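Local structure of DNA processing protein DprA (Streptococcus pneumoniae, 3UQZ) at residues I146-H151 / K178-Y183. The protein binds single-stranded DNA cooperatively, protects it from nucleases and helps load the RecA recombinase onto it during natural transformation. Residues are numbered along the deposited sequence; the frame is centred on the assembly and turned at random.
Sequences IDTAAH and KRLQDY. With SO4 (sulfate ion), chain E.
The helical turns 146-151 and 178-183 come nearest at Thr148 and Leu180, whose CA atoms lie 8.6 Å apart, and they share a small apolar contact with no hydrogen bond between them. Leu180 makes the whole approach from its side through one methyl: CD2 reaches Thr148 CG2 at 4.0 Å and His151 CB at 4.3 Å, entering between two residues one turn apart on the facing helix. Its CG stands anti to the backbone N (chi1 -173°), which extends the branched end across the gap. Thr148 divides its two branches: the methyl meets the leucine, while OG1 is hydrogen-bonded to the carbonyl of Ala143, in the loop that leads into helix 146-157, and to Asn177 ND2, just ahead of helix 178-187. That second bond adds a polar tie beside the methyl contact. On 178-183, Arg179 holds a sulfate ion, probably from the crystallisation liquor, by a two-pronged grip: Arg179 NH1 lies 3.1 Å from sulfate O1, which sits in the guanidinium plane at its edge. Arg179 NH2 lies 2.7 Å from sulfate O4. Lys178 NZ forms a long, weak salt bridge with Asp182 OD2 (3.4 Å) one turn on. Within the Rossmann-like domain, Ala149 and Ala150 pack against helix 119-130, whereas His151 touches strands 137-140 and 161-164; Gln181 NE2 donates a hydrogen bond to the Val171 carbonyl, in the loop following strand 161-164.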
ATOM      1  N   ILE A 146      12.082 -16.096  -0.099  1.00 37.31           N
ATOM      2  CA  ILE A 146      10.791 -15.955   0.595  1.00 38.11           C
ATOM      3  C   ILE A 146      10.133 -17.296   0.941  1.00 43.53           C
ATOM      4  O   ILE A 146       9.680 -17.464   2.075  1.00 44.53           O
ATOM      5  CB  ILE A 146       9.826 -14.973  -0.140  1.00 41.24           C
ATOM      6  CG1 ILE A 146      10.424 -13.537  -0.277  1.00 41.13           C
ATOM      7  CG2 ILE A 146       8.404 -14.955   0.474  1.00 42.22           C
ATOM      8  CD1 ILE A 146      10.605 -12.703   1.035  1.00 40.30           C
ATOM      9  N   ASP A 147      10.102 -18.241  -0.019  1.00 38.87           N
ATOM     10  CA  ASP A 147       9.515 -19.562   0.172  1.00 38.70           C
ATOM     11  C   ASP A 147      10.181 -20.288   1.344  1.00 41.91           C
ATOM     12  O   ASP A 147       9.474 -20.753   2.239  1.00 42.90           O
ATOM     13  CB  ASP A 147       9.586 -20.403  -1.119  1.00 41.02           C
ATOM     14  CG  ASP A 147       8.657 -20.007  -2.261  1.00 49.48           C
ATOM     15  OD1 ASP A 147       8.300 -18.821  -2.353  1.00 51.17           O
ATOM     16  OD2 ASP A 147       8.344 -20.874  -3.095  1.00 53.50           O
ATOM     17  N   THR A 148      11.526 -20.314   1.382  1.00 36.35           N
ATOM     18  CA  THR A 148      12.289 -20.955   2.464  1.00 35.56           C
ATOM     19  C   THR A 148      12.006 -20.307   3.824  1.00 38.73           C
ATOM     20  O   THR A 148      11.816 -21.019   4.815  1.00 39.78           O
ATOM     21  CB  THR A 148      13.782 -21.008   2.110  1.00 39.84           C
ATOM     22  OG1 THR A 148      13.918 -21.684   0.858  1.00 42.16           O
ATOM     23  CG2 THR A 148      14.615 -21.713   3.164  1.00 35.40           C
ATOM     24  N   ALA A 149      11.947 -18.970   3.857  1.00 32.98           N
ATOM     25  CA  ALA A 149      11.672 -18.203   5.070  1.00 32.01           C
ATOM     26  C   ALA A 149      10.253 -18.461   5.571  1.00 36.76           C
ATOM     27  O   ALA A 149      10.025 -18.471   6.778  1.00 36.71           O
ATOM     28  CB  ALA A 149      11.875 -16.724   4.807  1.00 32.10           C
ATOM     29  N   ALA A 150       9.310 -18.703   4.637  1.00 33.38           N
ATOM     30  CA  ALA A 150       7.917 -19.022   4.938  1.00 32.55           C
ATOM     31  C   ALA A 150       7.808 -20.384   5.657  1.00 35.50           C
ATOM     32  O   ALA A 150       7.152 -20.480   6.698  1.00 35.31           O
ATOM     33  CB  ALA A 150       7.096 -19.025   3.661  1.00 32.78           C
ATOM     34  N   HIS A 151       8.494 -21.413   5.114  1.00 30.76           N
ATOM     35  CA  HIS A 151       8.523 -22.774   5.639  1.00 30.35           C
ATOM     36  C   HIS A 151       9.181 -22.811   7.012  1.00 37.78           C
ATOM     37  O   HIS A 151       8.590 -23.335   7.945  1.00 38.01           O
ATOM     38  CB  HIS A 151       9.258 -23.710   4.667  1.00 30.46           C
ATOM     39  CG  HIS A 151       8.489 -24.037   3.420  1.00 33.14           C
ATOM     40  ND1 HIS A 151       9.031 -23.846   2.167  1.00 34.13           N
ATOM     41  CD2 HIS A 151       7.258 -24.581   3.279  1.00 34.02           C
ATOM     42  CE1 HIS A 151       8.118 -24.268   1.314  1.00 33.00           C
ATOM     43  NE2 HIS A 151       7.032 -24.708   1.936  1.00 33.37           N
ATOM     44  N   LYS A 178      17.770 -29.573   0.377  1.00 30.99           N
ATOM     45  CA  LYS A 178      17.547 -31.014   0.521  1.00 30.27           C
ATOM     46  C   LYS A 178      17.031 -31.405   1.901  1.00 35.78           C
ATOM     47  O   LYS A 178      15.967 -32.014   1.982  1.00 36.95           O
ATOM     48  CB  LYS A 178      18.777 -31.838   0.135  1.00 31.53           C
ATOM     49  CG  LYS A 178      18.522 -33.342   0.202  1.00 36.67           C
ATOM     50  CD  LYS A 178      19.780 -34.166   0.049  1.00 39.95           C
ATOM     51  CE  LYS A 178      19.660 -35.529   0.683  1.00 46.95           C
ATOM     52  NZ  LYS A 178      18.766 -36.429  -0.074  1.00 52.27           N
ATOM     53  N   ARG A 179      17.749 -31.016   2.972  1.00 32.21           N
ATOM     54  CA  ARG A 179      17.392 -31.328   4.362  1.00 32.18           C
ATOM     55  C   ARG A 179      16.009 -30.850   4.746  1.00 35.33           C
ATOM     56  O   ARG A 179      15.290 -31.585   5.433  1.00 35.56           O
ATOM     57  CB  ARG A 179      18.454 -30.815   5.366  1.00 32.63           C
ATOM     58  CG  ARG A 179      19.818 -31.501   5.254  1.00 34.35           C
ATOM     59  CD  ARG A 179      19.904 -32.741   6.092  1.00 32.70           C
ATOM     60  NE  ARG A 179      21.240 -33.329   6.032  1.00 36.90           N
ATOM     61  CZ  ARG A 179      21.586 -34.326   5.225  1.00 45.91           C
ATOM     62  NH1 ARG A 179      20.702 -34.858   4.392  1.00 38.35           N
ATOM     63  NH2 ARG A 179      22.822 -34.802   5.252  1.00 24.09           N
ATOM     64  N   LEU A 180      15.629 -29.635   4.295  1.00 31.25           N
ATOM     65  CA  LEU A 180      14.308 -29.040   4.537  1.00 30.73           C
ATOM     66  C   LEU A 180      13.217 -29.809   3.779  1.00 35.25           C
ATOM     67  O   LEU A 180      12.165 -30.060   4.360  1.00 35.59           O
ATOM     68  CB  LEU A 180      14.305 -27.540   4.179  1.00 30.46           C
ATOM     69  CG  LEU A 180      13.055 -26.713   4.520  1.00 33.76           C
ATOM     70  CD1 LEU A 180      12.821 -26.655   6.017  1.00 32.77           C
ATOM     71  CD2 LEU A 180      13.178 -25.321   3.973  1.00 33.65           C
ATOM     72  N   GLN A 181      13.481 -30.225   2.518  1.00 31.74           N
ATOM     73  CA  GLN A 181      12.527 -31.005   1.717  1.00 31.75           C
ATOM     74  C   GLN A 181      12.317 -32.384   2.353  1.00 35.52           C
ATOM     75  O   GLN A 181      11.174 -32.847   2.456  1.00 35.28           O
ATOM     76  CB  GLN A 181      12.994 -31.141   0.248  1.00 32.84           C
ATOM     77  CG  GLN A 181      11.916 -31.732  -0.664  1.00 32.90           C
ATOM     78  CD  GLN A 181      12.315 -31.827  -2.107  1.00 40.86           C
ATOM     79  OE1 GLN A 181      12.764 -30.858  -2.718  1.00 36.15           O
ATOM     80  NE2 GLN A 181      12.121 -32.999  -2.691  1.00 27.78           N
ATOM     81  N   ASP A 182      13.423 -33.025   2.778  1.00 31.29           N
ATOM     82  CA  ASP A 182      13.410 -34.333   3.432  1.00 31.59           C
ATOM     83  C   ASP A 182      12.612 -34.285   4.725  1.00 37.29           C
ATOM     84  O   ASP A 182      11.798 -35.183   4.953  1.00 39.14           O
ATOM     85  CB  ASP A 182      14.838 -34.830   3.704  1.00 33.09           C
ATOM     86  CG  ASP A 182      15.511 -35.521   2.535  1.00 39.54           C
ATOM     87  OD1 ASP A 182      14.814 -36.249   1.789  1.00 40.74           O
ATOM     88  OD2 ASP A 182      16.745 -35.410   2.416  1.00 42.83           O
ATOM     89  N   TYR A 183      12.815 -33.225   5.542  1.00 32.25           N
ATOM     90  CA  TYR A 183      12.112 -33.046   6.810  1.00 31.67           C
ATOM     91  C   TYR A 183      10.629 -32.784   6.607  1.00 34.22           C
ATOM     92  O   TYR A 183       9.817 -33.378   7.318  1.00 33.88           O
ATOM     93  CB  TYR A 183      12.766 -31.951   7.688  1.00 32.59           C
ATOM     94  CG  TYR A 183      11.973 -31.675   8.942  1.00 33.23           C
ATOM     95  CD1 TYR A 183      11.911 -32.614   9.970  1.00 34.54           C
ATOM     96  CD2 TYR A 183      11.185 -30.530   9.057  1.00 34.14           C
ATOM     97  CE1 TYR A 183      11.121 -32.397  11.098  1.00 35.81           C
ATOM     98  CE2 TYR A 183      10.396 -30.301  10.185  1.00 34.96           C
ATOM     99  CZ  TYR A 183      10.383 -31.230  11.213  1.00 41.17           C
ATOM    100  OH  TYR A 183       9.594 -31.031  12.320  1.00 40.89           O
TER
HETATM  101  S   SO4 E 302      22.502 -38.128   3.164  1.00 50.08           S
HETATM  102  O1  SO4 E 302      21.140 -37.608   2.931  1.00 54.27           O
HETATM  103  O2  SO4 E 302      22.433 -39.434   3.806  1.00 53.43           O
HETATM  104  O3  SO4 E 302      23.194 -38.271   1.886  1.00 57.55           O
HETATM  105  O4  SO4 E 302      23.267 -37.183   3.993  1.00 55.26           O